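Local coordinates for S-layer domain-containing protein (Ruminiclostridium thermocellum ATCC 27405, PDB 4QVS) that is of unknown function but has a lectin/glucanase-like domain, which suggests carbohydrate binding, and is probably a cell-surface protein, at the interface of chains A and B. Coordinates in Å, arbitrary orientation; residue numbers count along the deposited sequence, not the author numbering. Chains: chain A/B, S-layer domain-containing protein.

The interface of chains A and B. Residues chain A 99, 117-120; chain B 185-187, 189-190.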
# COMPACT_ATOMS: atom_id res chain seq x y z
N TYR A 99 -13.68 -22.51 0.21
CA TYR A 99 -12.44 -22.25 0.91
C TYR A 99 -12.25 -20.77 1.19
O TYR A 99 -13.02 -19.95 0.68
CB TYR A 99 -11.25 -22.69 0.03
CG TYR A 99 -11.09 -21.99 -1.34
CD1 TYR A 99 -10.37 -20.78 -1.46
CD2 TYR A 99 -11.59 -22.56 -2.50
CE1 TYR A 99 -10.22 -20.16 -2.69
CE2 TYR A 99 -11.44 -21.97 -3.73
CZ TYR A 99 -10.75 -20.77 -3.83
OH TYR A 99 -10.60 -20.21 -5.05
N SER A 117 -18.07 -20.91 -4.48
CA SER A 117 -18.31 -21.39 -5.84
C SER A 117 -17.04 -21.43 -6.65
O SER A 117 -17.01 -21.03 -7.82
CB SER A 117 -19.37 -20.54 -6.51
OG SER A 117 -18.90 -19.23 -6.68
N GLY A 118 -15.97 -21.91 -6.04
CA GLY A 118 -14.69 -22.03 -6.71
C GLY A 118 -13.98 -20.70 -6.96
O GLY A 118 -14.40 -19.62 -6.49
N TYR A 119 -12.90 -20.83 -7.71
CA TYR A 119 -12.01 -19.73 -8.03
C TYR A 119 -12.72 -18.52 -8.63
O TYR A 119 -12.42 -17.41 -8.26
CB TYR A 119 -10.85 -20.21 -8.92
CG TYR A 119 -9.87 -19.11 -9.31
CD1 TYR A 119 -8.96 -18.60 -8.38
CD2 TYR A 119 -9.84 -18.60 -10.62
CE1 TYR A 119 -8.07 -17.60 -8.72
CE2 TYR A 119 -8.94 -17.60 -10.98
CZ TYR A 119 -8.07 -17.10 -10.03
OH TYR A 119 -7.20 -16.12 -10.37
N TYR A 120 -13.67 -18.75 -9.52
CA TYR A 120 -14.33 -17.64 -10.20
C TYR A 120 -15.36 -16.98 -9.36
O TYR A 120 -15.95 -16.01 -9.81
CB TYR A 120 -14.97 -18.08 -11.53
CG TYR A 120 -13.93 -18.63 -12.45
CD1 TYR A 120 -12.98 -17.79 -13.02
CD2 TYR A 120 -13.87 -19.99 -12.73
CE1 TYR A 120 -11.98 -18.30 -13.85
CE2 TYR A 120 -12.89 -20.52 -13.56
CZ TYR A 120 -11.94 -19.68 -14.11
OH TYR A 120 -10.97 -20.21 -14.96
N THR B 185 -7.69 -25.84 -6.61
CA THR B 185 -9.07 -25.38 -6.83
C THR B 185 -9.64 -25.98 -8.12
O THR B 185 -8.95 -26.72 -8.77
CB THR B 185 -9.17 -23.87 -6.92
OG1 THR B 185 -8.55 -23.43 -8.14
CG2 THR B 185 -8.54 -23.23 -5.67
N ASP B 186 -10.87 -25.61 -8.47
CA ASP B 186 -11.54 -26.06 -9.71
C ASP B 186 -11.03 -25.37 -11.00
O ASP B 186 -11.57 -25.61 -12.07
CB ASP B 186 -13.06 -25.82 -9.60
CG ASP B 186 -13.42 -24.31 -9.37
OD1 ASP B 186 -12.60 -23.56 -8.80
OD2 ASP B 186 -14.54 -23.88 -9.74
N SER B 187 -9.98 -24.55 -10.92
CA SER B 187 -9.51 -23.82 -12.12
C SER B 187 -8.01 -23.85 -12.36
O SER B 187 -7.22 -23.49 -11.48
CB SER B 187 -9.94 -22.35 -12.05
OG SER B 187 -9.43 -21.62 -13.18
N GLU B 189 -6.53 -21.74 -14.10
CA GLU B 189 -6.08 -20.36 -14.15
C GLU B 189 -5.66 -19.89 -12.75
O GLU B 189 -5.22 -18.76 -12.58
CB GLU B 189 -7.20 -19.43 -14.66
CG GLU B 189 -7.63 -19.72 -16.08
CD GLU B 189 -8.52 -18.65 -16.69
OE1 GLU B 189 -9.62 -18.35 -16.17
OE2 GLU B 189 -8.10 -18.14 -17.75
N ASP B 190 -5.85 -20.72 -11.74
CA ASP B 190 -5.48 -20.35 -10.40
C ASP B 190 -3.97 -20.26 -10.36
O ASP B 190 -3.28 -21.25 -10.59
CB ASP B 190 -5.95 -21.45 -9.45
CG ASP B 190 -5.77 -21.09 -8.00
OD1 ASP B 190 -4.92 -20.26 -7.66
OD2 ASP B 190 -6.52 -21.65 -7.18
O HOH W 1 -15.23 -21.17 -9.87
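A:Tyr120 reaches the loop of chain B with its CG anti to the carbonyl carbon (chi1 -60°), and B:Ser187 turns its hydroxyl to meet it by placing OG anti to the backbone N (chi1 177°). Tip to tip, B:Ser187 OG donates to the phenol oxygen A:Tyr120 OH at 2.7 Å. That phenol in turn donates to the carboxylate oxygen B:Glu189 OE1 at 2.6 Å, meeting it on the anti side, 30° out of the carboxylate plane. OE1 itself lies in plane at the edge of the ring. The relay is braced from within chain B, because the backbone B:Glu189 N donates to B:Ser187 OG at 3.0 Å.

B:Asp186 takes the backbone N-H of A:Tyr119, which starts the 3-10 helix 119-121 of chain A. Its OD1 uses the syn lone pair, 3.0 Å from A:Tyr119 N and nearly straight, while A:Gly118 CA packs against the carboxylate. The other oxygen, B:Asp186 OD2, contacts a water at 2.8 Å that also bonds A:Tyr120 N and A:Ser117 O, so one carboxylate addresses two successive amides, directly and through water. B:Asp190 CA sits 4.1 Å above the plane of the A:Tyr119 ring, toward the rim. B:Thr185 OG1 steadies B:Asp190 by donating to the anti lone pair of its OD2 at 2.9 Å, while its methyl CG2 lies 3.7 Å from A:Tyr99 OH.

Within a lobe built from both chains, this largely polar patch fastens the 185-190 loop of one copy to the 117-120 turn of the other; with its twin it may stabilise an apparently segment-swapped dimer, a state the structure alone does not establish in solution.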